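Local coordinates for protein Ceg4 (Legionella pneumophila subsp. pneumophila, PDB 6AOK) that dephosphorylates phosphotyrosine as a HAD-like phosphatase and attenuates eukaryotic MAPK signalling, this chain being the magnesium-binding, HAD-like part of the longer effector, at residues T17-G25 with K194-S202; V32-Q42 with D47-K58. All coordinates share one frame; numbering follows the deposited sequence.

Contact 1 (T17-G25 with K194-S202); sequences TDFDGTVTG and KNPGEFEWS. With MG (magnesium ion), chain B.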
loop_
_atom_site.group_PDB
_atom_site.type_symbol
_atom_site.label_atom_id
_atom_site.label_comp_id
_atom_site.label_asym_id
_atom_site.label_seq_id
_atom_site.Cartn_x
_atom_site.Cartn_y
_atom_site.Cartn_z
ATOM N N THR A 17 -1.643 -0.038 -5.673
ATOM C CA THR A 17 -2.091 1.073 -4.847
ATOM C C THR A 17 -0.886 1.918 -4.446
ATOM O O THR A 17 0.185 1.394 -4.115
ATOM C CB THR A 17 -2.846 0.580 -3.594
ATOM O OG1 THR A 17 -3.272 1.704 -2.836
ATOM C CG2 THR A 17 -1.945 -0.259 -2.727
ATOM N N ASP A 18 -1.056 3.222 -4.519
ATOM C CA ASP A 18 -0.141 4.161 -3.887
ATOM C C ASP A 18 -0.148 3.961 -2.360
ATOM O O ASP A 18 -1.049 3.327 -1.796
ATOM C CB ASP A 18 -0.578 5.593 -4.269
ATOM C CG ASP A 18 0.337 6.659 -3.690
ATOM O OD1 ASP A 18 1.592 6.506 -3.775
ATOM O OD2 ASP A 18 -0.211 7.652 -3.166
ATOM N N PHE A 19 0.887 4.484 -1.689
ATOM C CA PHE A 19 0.895 4.441 -0.227
ATOM C C PHE A 19 0.532 5.799 0.373
ATOM O O PHE A 19 -0.579 5.958 0.903
ATOM C CB PHE A 19 2.258 3.911 0.305
ATOM C CG PHE A 19 2.294 3.780 1.806
ATOM C CD1 PHE A 19 1.630 2.727 2.440
ATOM C CD2 PHE A 19 2.999 4.704 2.584
ATOM C CE1 PHE A 19 1.642 2.604 3.817
ATOM C CE2 PHE A 19 3.004 4.580 3.979
ATOM C CZ PHE A 19 2.335 3.529 4.585
ATOM N N ASP A 20 1.425 6.797 0.291
ATOM C CA ASP A 20 1.220 8.066 1.004
ATOM C C ASP A 20 0.074 8.841 0.385
ATOM O O ASP A 20 0.148 9.195 -0.808
ATOM C CB ASP A 20 2.475 8.934 0.939
ATOM C CG ASP A 20 3.664 8.299 1.596
ATOM O OD1 ASP A 20 3.653 8.065 2.844
ATOM O OD2 ASP A 20 4.617 7.997 0.845
ATOM N N GLY A 21 -0.940 9.172 1.201
ATOM C CA GLY A 21 -2.072 9.922 0.724
ATOM C C GLY A 21 -3.139 9.065 0.069
ATOM O O GLY A 21 -4.193 9.579 -0.292
ATOM N N THR A 22 -2.896 7.776 -0.070
ATOM C CA THR A 22 -3.891 6.836 -0.559
ATOM C C THR A 22 -4.236 5.853 0.547
ATOM O O THR A 22 -5.363 5.852 1.074
ATOM C CB THR A 22 -3.324 6.139 -1.819
ATOM O OG1 THR A 22 -3.076 7.138 -2.846
ATOM C CG2 THR A 22 -4.294 5.064 -2.330
ATOM N N VAL A 23 -3.272 5.042 0.955
ATOM C CA VAL A 23 -3.428 4.233 2.159
ATOM C C VAL A 23 -3.354 5.116 3.421
ATOM O O VAL A 23 -4.125 4.930 4.364
ATOM C CB VAL A 23 -2.362 3.112 2.162
ATOM C CG1 VAL A 23 -2.423 2.324 3.421
ATOM C CG2 VAL A 23 -2.523 2.115 0.961
ATOM N N THR A 24 -2.451 6.104 3.458
ATOM C CA THR A 24 -2.390 7.035 4.583
ATOM C C THR A 24 -3.181 8.272 4.266
ATOM O O THR A 24 -3.618 8.467 3.139
ATOM C CB THR A 24 -0.952 7.460 4.934
ATOM O OG1 THR A 24 -0.502 8.440 3.973
ATOM C CG2 THR A 24 -0.048 6.316 4.983
ATOM N N GLY A 25 -3.310 9.168 5.259
ATOM C CA GLY A 25 -4.003 10.412 4.946
ATOM C C GLY A 25 -3.126 11.623 4.639
ATOM O O GLY A 25 -3.637 12.742 4.598
ATOM N N LYS A 194 -8.499 9.725 -5.920
ATOM C CA LYS A 194 -9.177 10.498 -4.896
ATOM C C LYS A 194 -8.146 11.366 -4.179
ATOM O O LYS A 194 -6.949 11.073 -4.193
ATOM C CB LYS A 194 -9.905 9.581 -3.885
ATOM C CG LYS A 194 -10.832 8.570 -4.502
ATOM C CD LYS A 194 -11.876 9.277 -5.286
ATOM C CE LYS A 194 -13.025 8.356 -5.613
ATOM N NZ LYS A 194 -14.115 9.110 -6.325
ATOM N N ASN A 195 -8.614 12.431 -3.539
ATOM C CA ASN A 195 -7.766 13.185 -2.626
ATOM C C ASN A 195 -7.544 12.396 -1.316
ATOM O O ASN A 195 -8.320 11.495 -0.990
ATOM C CB ASN A 195 -8.406 14.556 -2.347
ATOM C CG ASN A 195 -8.548 15.381 -3.614
ATOM O OD1 ASN A 195 -7.681 15.355 -4.495
ATOM N ND2 ASN A 195 -9.658 16.077 -3.737
ATOM N N PRO A 196 -6.465 12.695 -0.576
ATOM C CA PRO A 196 -6.193 11.969 0.679
ATOM C C PRO A 196 -7.385 12.015 1.610
ATOM O O PRO A 196 -8.089 13.022 1.683
ATOM C CB PRO A 196 -4.991 12.710 1.269
ATOM C CG PRO A 196 -4.235 13.215 0.023
ATOM C CD PRO A 196 -5.339 13.565 -0.983
ATOM N N GLY A 197 -7.637 10.887 2.289
ATOM C CA GLY A 197 -8.796 10.766 3.150
ATOM C C GLY A 197 -10.101 10.468 2.444
ATOM O O GLY A 197 -11.101 10.212 3.122
ATOM N N GLU A 198 -10.129 10.449 1.108
ATOM C CA GLU A 198 -11.387 10.312 0.388
ATOM C C GLU A 198 -11.525 8.981 -0.343
ATOM O O GLU A 198 -12.492 8.792 -1.096
ATOM C CB GLU A 198 -11.559 11.484 -0.581
ATOM C CG GLU A 198 -11.749 12.802 0.143
ATOM C CD GLU A 198 -11.774 14.026 -0.772
ATOM O OE1 GLU A 198 -12.116 13.880 -1.964
ATOM O OE2 GLU A 198 -11.441 15.144 -0.285
ATOM N N PHE A 199 -10.600 8.050 -0.136
ATOM C CA PHE A 199 -10.765 6.700 -0.663
ATOM C C PHE A 199 -11.718 5.902 0.242
ATOM O O PHE A 199 -11.540 5.883 1.468
ATOM C CB PHE A 199 -9.419 6.008 -0.746
ATOM C CG PHE A 199 -8.510 6.580 -1.783
ATOM C CD1 PHE A 199 -7.653 7.652 -1.466
ATOM C CD2 PHE A 199 -8.521 6.092 -3.066
ATOM C CE1 PHE A 199 -6.779 8.196 -2.448
ATOM C CE2 PHE A 199 -7.655 6.658 -4.039
ATOM C CZ PHE A 199 -6.788 7.687 -3.703
ATOM N N GLU A 200 -12.694 5.220 -0.366
ATOM C CA GLU A 200 -13.738 4.487 0.356
ATOM C C GLU A 200 -13.276 3.041 0.578
ATOM O O GLU A 200 -13.793 2.075 0.004
ATOM C CB GLU A 200 -15.048 4.536 -0.422
ATOM C CG GLU A 200 -15.616 5.935 -0.586
ATOM C CD GLU A 200 -16.985 5.980 -1.300
ATOM O OE1 GLU A 200 -17.781 5.007 -1.173
ATOM O OE2 GLU A 200 -17.274 7.016 -1.949
ATOM N N TRP A 201 -12.261 2.901 1.424
ATOM C CA TRP A 201 -11.684 1.586 1.657
ATOM C C TRP A 201 -12.731 0.571 2.088
ATOM O O TRP A 201 -12.602 -0.621 1.781
ATOM C CB TRP A 201 -10.583 1.694 2.713
ATOM C CG TRP A 201 -9.367 2.392 2.176
ATOM C CD1 TRP A 201 -8.945 3.652 2.494
ATOM C CD2 TRP A 201 -8.421 1.882 1.217
ATOM N NE1 TRP A 201 -7.804 3.948 1.805
ATOM C CE2 TRP A 201 -7.461 2.884 1.014
ATOM C CE3 TRP A 201 -8.288 0.658 0.532
ATOM C CZ2 TRP A 201 -6.361 2.717 0.157
ATOM C CZ3 TRP A 201 -7.196 0.497 -0.345
ATOM C CH2 TRP A 201 -6.244 1.533 -0.511
ATOM N N SER A 202 -13.780 0.999 2.807
ATOM C CA SER A 202 -14.731 -0.023 3.229
ATOM C C SER A 202 -15.572 -0.510 2.049
ATOM O O SER A 202 -16.004 -1.683 2.020
ATOM C CB SER A 202 -15.619 0.487 4.357
ATOM O OG SER A 202 -16.456 1.511 3.871
HETATM MG MG MG B . 0.294 9.533 -2.807
HETATM O O HOH W 1 2.328 9.310 -2.782
HETATM O O HOH W 2 -6.321 8.438 2.085
HETATM O O HOH W 3 0.589 9.725 -4.881
HETATM O O HOH W 4 0.472 11.605 -2.433
#
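The carbonyl oxygen of Thr22 is approached by the indole N-H of Trp201 and by a water. Trp201 NE1 reaches Thr22 O at 3.2 Å; the oxygen lies in the indole plane, yet the N-H...O angle is a bent 141° and the donor is tilted from the carbonyl plane. The water, which can donate to Thr22 O (2.9 Å) or to Thr24 O, accepts from Gly197 N at 2.8 Å and so ties the type II turn Asn195-Glu198 to the loop. With CG2 set anti to the backbone N (OG1 chi1 -62°), the Thr22 methyl meets two rings: it stands over one face of Phe199, 4.0 Å from the ring centroid, a CH-pi contact, and lies 4.0 Å from Trp201 CZ2. Lys194 CB lies on the other face of Phe199. OG1 of the same threonine is turned to the metal side and donates to Asp18 OD2, 2.9 Å away, on the anti lone pair. At the end of strand 13-17, Asp18, Asp20 and Thr22 match the DxDx(T/V) motif of HAD phosphatases: magnesium is held by Asp18 OD2, Asp20 O, three waters and Asp167, while Lys144 forms a salt bridge with Asp18 OD1. Beyond Thr22, Val23 CG2 packs on Trp201 CZ2, and Thr17 OG1 lies at the indole edge. Pro196 CA makes a CA-H...O contact of 3.3 Å with Gly21 O.

Contact 2 (V32-Q42 with D47-K58); sequences VFTEFYQSLLQ and DVEQDYKNTPMK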
loop_
_atom_site.group_PDB
_atom_site.type_symbol
_atom_site.label_atom_id
_atom_site.label_comp_id
_atom_site.label_asym_id
_atom_site.label_seq_id
_atom_site.Cartn_x
_atom_site.Cartn_y
_atom_site.Cartn_z
ATOM N N VAL A 32 7.618 12.858 4.234
ATOM C CA VAL A 32 8.982 12.347 4.358
ATOM C C VAL A 32 9.957 13.394 4.830
ATOM O O VAL A 32 11.083 13.033 5.185
ATOM C CB VAL A 32 9.502 11.721 3.048
ATOM C CG1 VAL A 32 8.596 10.507 2.643
ATOM C CG2 VAL A 32 9.629 12.784 1.924
ATOM N N PHE A 33 9.553 14.660 4.880
ATOM C CA PHE A 33 10.415 15.728 5.385
ATOM C C PHE A 33 10.059 16.164 6.799
ATOM O O PHE A 33 10.660 17.118 7.313
ATOM C CB PHE A 33 10.352 16.919 4.414
ATOM C CG PHE A 33 10.630 16.512 2.949
ATOM C CD1 PHE A 33 11.917 16.096 2.569
ATOM C CD2 PHE A 33 9.633 16.506 2.003
ATOM C CE1 PHE A 33 12.195 15.689 1.225
ATOM C CE2 PHE A 33 9.899 16.118 0.661
ATOM C CZ PHE A 33 11.153 15.715 0.290
ATOM N N THR A 34 9.110 15.492 7.444
ATOM C CA THR A 34 8.735 15.838 8.806
ATOM C C THR A 34 9.804 15.373 9.788
ATOM O O THR A 34 10.562 14.430 9.514
ATOM C CB THR A 34 7.395 15.185 9.185
ATOM O OG1 THR A 34 7.529 13.746 9.127
ATOM C CG2 THR A 34 6.309 15.635 8.259
ATOM N N GLU A 35 9.803 15.982 10.991
ATOM C CA GLU A 35 10.729 15.490 12.012
ATOM C C GLU A 35 10.470 14.019 12.289
ATOM O O GLU A 35 11.416 13.246 12.447
ATOM C CB GLU A 35 10.633 16.269 13.319
ATOM C CG GLU A 35 11.051 17.708 13.235
ATOM C CD GLU A 35 12.528 17.877 12.901
ATOM O OE1 GLU A 35 13.360 17.036 13.269
ATOM O OE2 GLU A 35 12.844 18.868 12.239
ATOM N N PHE A 36 9.196 13.604 12.321
ATOM C CA PHE A 36 8.904 12.222 12.676
ATOM C C PHE A 36 9.513 11.244 11.688
ATOM O O PHE A 36 10.227 10.333 12.082
ATOM C CB PHE A 36 7.400 11.967 12.797
ATOM C CG PHE A 36 7.104 10.514 13.051
ATOM C CD1 PHE A 36 7.579 9.893 14.212
ATOM C CD2 PHE A 36 6.442 9.756 12.106
ATOM C CE1 PHE A 36 7.331 8.531 14.441
ATOM C CE2 PHE A 36 6.179 8.373 12.321
ATOM C CZ PHE A 36 6.621 7.775 13.487
ATOM N N TYR A 37 9.276 11.430 10.395
ATOM C CA TYR A 37 9.882 10.528 9.423
ATOM C C TYR A 37 11.410 10.576 9.497
ATOM O O TYR A 37 12.098 9.537 9.432
ATOM C CB TYR A 37 9.417 10.916 8.032
ATOM C CG TYR A 37 9.808 9.950 6.946
ATOM C CD1 TYR A 37 11.079 9.995 6.361
ATOM C CD2 TYR A 37 8.902 8.997 6.508
ATOM C CE1 TYR A 37 11.421 9.083 5.354
ATOM C CE2 TYR A 37 9.220 8.099 5.502
ATOM C CZ TYR A 37 10.469 8.139 4.938
ATOM O OH TYR A 37 10.791 7.228 3.957
ATOM N N GLN A 38 11.960 11.773 9.593
ATOM C CA GLN A 38 13.418 11.907 9.615
ATOM C C GLN A 38 14.009 11.246 10.846
ATOM O O GLN A 38 15.152 10.752 10.805
ATOM C CB GLN A 38 13.805 13.396 9.561
ATOM C CG GLN A 38 13.450 13.998 8.158
ATOM C CD GLN A 38 14.463 13.602 7.102
ATOM O OE1 GLN A 38 15.672 13.527 7.357
ATOM N NE2 GLN A 38 14.003 13.435 5.920
ATOM N N SER A 39 13.264 11.229 11.958
ATOM C CA SER A 39 13.739 10.559 13.178
ATOM C C SER A 39 13.882 9.055 13.006
ATOM O O SER A 39 14.551 8.398 13.832
ATOM C CB SER A 39 12.788 10.859 14.360
ATOM O OG SER A 39 11.571 10.057 14.287
ATOM N N LEU A 40 13.264 8.479 11.970
ATOM C CA LEU A 40 13.411 7.046 11.740
ATOM C C LEU A 40 14.687 6.706 10.980
ATOM O O LEU A 40 14.960 5.518 10.767
ATOM C CB LEU A 40 12.221 6.495 10.940
ATOM C CG LEU A 40 10.826 6.783 11.522
ATOM C CD1 LEU A 40 9.744 6.409 10.538
ATOM C CD2 LEU A 40 10.652 5.939 12.793
ATOM N N LEU A 41 15.447 7.694 10.519
ATOM C CA LEU A 41 16.667 7.410 9.763
ATOM C C LEU A 41 17.870 7.362 10.699
ATOM O O LEU A 41 17.979 8.159 11.619
ATOM C CB LEU A 41 16.882 8.469 8.668
ATOM C CG LEU A 41 15.642 8.681 7.752
ATOM C CD1 LEU A 41 15.912 9.861 6.749
ATOM C CD2 LEU A 41 15.342 7.406 6.973
ATOM N N GLN A 42 18.789 6.431 10.440
ATOM C CA GLN A 42 20.060 6.439 11.147
ATOM C C GLN A 42 20.747 7.790 10.963
ATOM O O GLN A 42 20.678 8.387 9.888
ATOM C CB GLN A 42 20.952 5.310 10.606
ATOM C CG GLN A 42 20.363 3.918 10.901
ATOM C CD GLN A 42 21.233 2.830 10.306
ATOM O OE1 GLN A 42 22.461 2.950 10.306
ATOM N NE2 GLN A 42 20.609 1.792 9.762
ATOM N N ASP A 47 15.850 18.809 13.382
ATOM C CA ASP A 47 15.809 19.965 12.493
ATOM C C ASP A 47 16.860 19.889 11.388
ATOM O O ASP A 47 17.252 20.933 10.819
ATOM C CB ASP A 47 15.971 21.266 13.294
ATOM C CG ASP A 47 15.267 22.414 12.652
ATOM O OD1 ASP A 47 14.288 22.157 11.895
ATOM O OD2 ASP A 47 15.721 23.568 12.872
ATOM N N VAL A 48 17.363 18.679 11.099
ATOM C CA VAL A 48 18.210 18.415 9.941
ATOM C C VAL A 48 17.516 17.368 9.103
ATOM O O VAL A 48 17.001 16.393 9.650
ATOM C CB VAL A 48 19.616 17.925 10.332
ATOM C CG1 VAL A 48 20.435 17.661 9.058
ATOM C CG2 VAL A 48 20.329 18.960 11.256
ATOM N N GLU A 49 17.476 17.561 7.796
ATOM C CA GLU A 49 16.902 16.556 6.908
ATOM C C GLU A 49 18.005 15.788 6.189
ATOM O O GLU A 49 18.973 16.372 5.730
ATOM C CB GLU A 49 15.962 17.216 5.882
ATOM C CG GLU A 49 14.631 17.656 6.481
ATOM C CD GLU A 49 14.041 18.869 5.771
ATOM O OE1 GLU A 49 14.138 18.932 4.536
ATOM O OE2 GLU A 49 13.519 19.782 6.448
ATOM N N GLN A 50 17.842 14.473 6.091
ATOM C CA GLN A 50 18.726 13.635 5.303
ATOM C C GLN A 50 17.936 13.120 4.118
ATOM O O GLN A 50 16.707 13.124 4.142
ATOM C CB GLN A 50 19.247 12.451 6.131
ATOM C CG GLN A 50 20.034 12.900 7.371
ATOM C CD GLN A 50 20.569 11.672 8.077
ATOM O OE1 GLN A 50 21.747 11.312 7.885
ATOM N NE2 GLN A 50 19.692 10.988 8.877
ATOM N N ASP A 51 18.635 12.676 3.077
ATOM C CA ASP A 51 17.951 12.114 1.925
ATOM C C ASP A 51 16.926 11.197 2.563
ATOM O O ASP A 51 17.261 10.436 3.470
ATOM C CB ASP A 51 18.916 11.316 1.052
ATOM C CG ASP A 51 18.220 10.626 -0.105
ATOM O OD1 ASP A 51 16.988 10.436 -0.031
ATOM O OD2 ASP A 51 18.906 10.274 -1.087
ATOM N N TYR A 52 15.681 11.255 2.109
ATOM C CA TYR A 52 14.649 10.431 2.755
ATOM C C TYR A 52 14.634 9.031 2.197
ATOM O O TYR A 52 14.206 8.088 2.878
ATOM C CB TYR A 52 13.242 11.041 2.626
ATOM C CG TYR A 52 12.594 10.753 1.286
ATOM C CD1 TYR A 52 12.809 11.604 0.208
ATOM C CD2 TYR A 52 11.835 9.606 1.091
ATOM C CE1 TYR A 52 12.269 11.336 -1.050
ATOM C CE2 TYR A 52 11.297 9.316 -0.170
ATOM C CZ TYR A 52 11.507 10.193 -1.222
ATOM O OH TYR A 52 10.947 9.897 -2.478
ATOM N N LYS A 53 15.133 8.861 0.993
ATOM C CA LYS A 53 14.883 7.626 0.264
ATOM C C LYS A 53 16.012 6.640 0.474
ATOM O O LYS A 53 15.769 5.443 0.566
ATOM C CB LYS A 53 14.685 7.950 -1.226
ATOM C CG LYS A 53 14.499 6.743 -2.195
ATOM C CD LYS A 53 13.038 6.453 -2.434
ATOM C CE LYS A 53 12.898 5.265 -3.444
ATOM N NZ LYS A 53 11.514 5.229 -3.764
ATOM N N ASN A 54 17.239 7.126 0.587
ATOM C CA ASN A 54 18.405 6.253 0.541
ATOM C C ASN A 54 19.196 6.208 1.832
ATOM O O ASN A 54 20.013 5.306 1.988
ATOM C CB ASN A 54 19.349 6.680 -0.585
ATOM C CG ASN A 54 18.670 6.604 -1.938
ATOM O OD1 ASN A 54 18.115 5.552 -2.300
ATOM N ND2 ASN A 54 18.655 7.728 -2.666
ATOM N N THR A 55 18.971 7.120 2.755
ATOM C CA THR A 55 19.662 7.030 4.036
ATOM C C THR A 55 19.205 5.764 4.774
ATOM O O THR A 55 17.995 5.514 4.864
ATOM C CB THR A 55 19.357 8.272 4.880
ATOM O OG1 THR A 55 19.755 9.458 4.167
ATOM C CG2 THR A 55 20.133 8.208 6.239
ATOM N N PRO A 56 20.120 4.956 5.330
ATOM C CA PRO A 56 19.679 3.721 5.996
ATOM C C PRO A 56 18.723 4.026 7.141
ATOM O O PRO A 56 18.853 5.024 7.863
ATOM C CB PRO A 56 20.994 3.085 6.478
ATOM C CG PRO A 56 22.044 3.560 5.450
ATOM C CD PRO A 56 21.595 5.014 5.204
HETATM N N MSE A 57 17.704 3.200 7.259
HETATM C CA MSE A 57 16.686 3.414 8.280
HETATM C C MSE A 57 17.091 2.724 9.561
HETATM O O MSE A 57 17.856 1.754 9.542
HETATM C CB MSE A 57 15.318 2.889 7.799
HETATM C CG MSE A 57 14.168 3.296 8.684
HETATM SE SE MSE A 57 12.448 3.401 7.726
HETATM C CE MSE A 57 12.644 5.042 6.742
ATOM N N LYS A 58 16.639 3.255 10.704
ATOM C CA LYS A 58 16.855 2.560 11.968
ATOM C C LYS A 58 16.252 1.159 11.896
ATOM O O LYS A 58 15.345 0.880 11.109
ATOM C CB LYS A 58 16.234 3.359 13.126
ATOM C CG LYS A 58 17.127 4.583 13.485
ATOM C CD LYS A 58 16.490 5.545 14.433
ATOM C CE LYS A 58 17.379 6.790 14.669
ATOM N NZ LYS A 58 16.599 7.755 15.546
HETATM O O HOH W 5 14.388 16.788 10.382
HETATM O O HOH W 6 13.435 20.084 9.413
HETATM O O HOH W 7 17.125 12.189 9.359
#
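The Tyr52 ring is sandwiched between Val32 CG2, 3.9 Å from its centroid in a CH-pi contact, and Lys53 CB on the opposite face, with Tyr37 OH at its edge. The contact lies in the insertion between strand 13-17 and helix 91-100, where a C1-type HAD cap would probably sit: a short helix, 35-39, N-capped by Thr34, is joined to the irregular chain 47-58 by a single beta bridge between Leu41 and Met57. The Val32 methyl also lies over the centre of the Phe33 ring, fitting between the two aromatics because it occupies the position between backbone N and carbonyl carbon (CG1 chi1 -61°). Tyr37 has Val32 CA over one face and Tyr52 O at its edge; its hydroxyl bonds to Asn114, and that of Tyr52 to Lys113 O. The Gln38 side chain bends at chi2 (-77°) and so brings its amide to the backbone of Gln50: OE1 accepts from Gln50 N at 2.7 Å, nearly straight at 172°, and NE2 donates to Gln50 O and Val32 O, both close to the amide plane, which fixes the flip. Asp47 N meets Glu35 OE1 at 3.1 Å, on the syn side but tilted out of the carboxylate plane; Tyr44 also holds this oxygen. Selenomethionine Met57 puts CE 3.6 Å from Leu41 CD2. Extended Lys58 bonds through NZ to Ser39 O at 2.7 Å, in the carbonyl plane.

In the fold
Contact 1 belongs to the catalytic core, where the loop 17-25 after strand 13-17 meets the approach to the last helix, 201-211; contact 2 lies toward the periphery, its centre about 20 Å from the centre of the chain, but one corner reaches back to the metal site. The two contact centres are 23 Å apart, and the nearest atoms about 5 Å, without touching. The point of approach is Val32, whose side chain is about 5 Å from that of Asp20 and about 10 Å from the magnesium. Asn114 bridges the gap, bonding Asp20 OD2 and Tyr37 OH. The position of contact 2, after the first strand and beside the metal site, is consistent with a cap-type insertion.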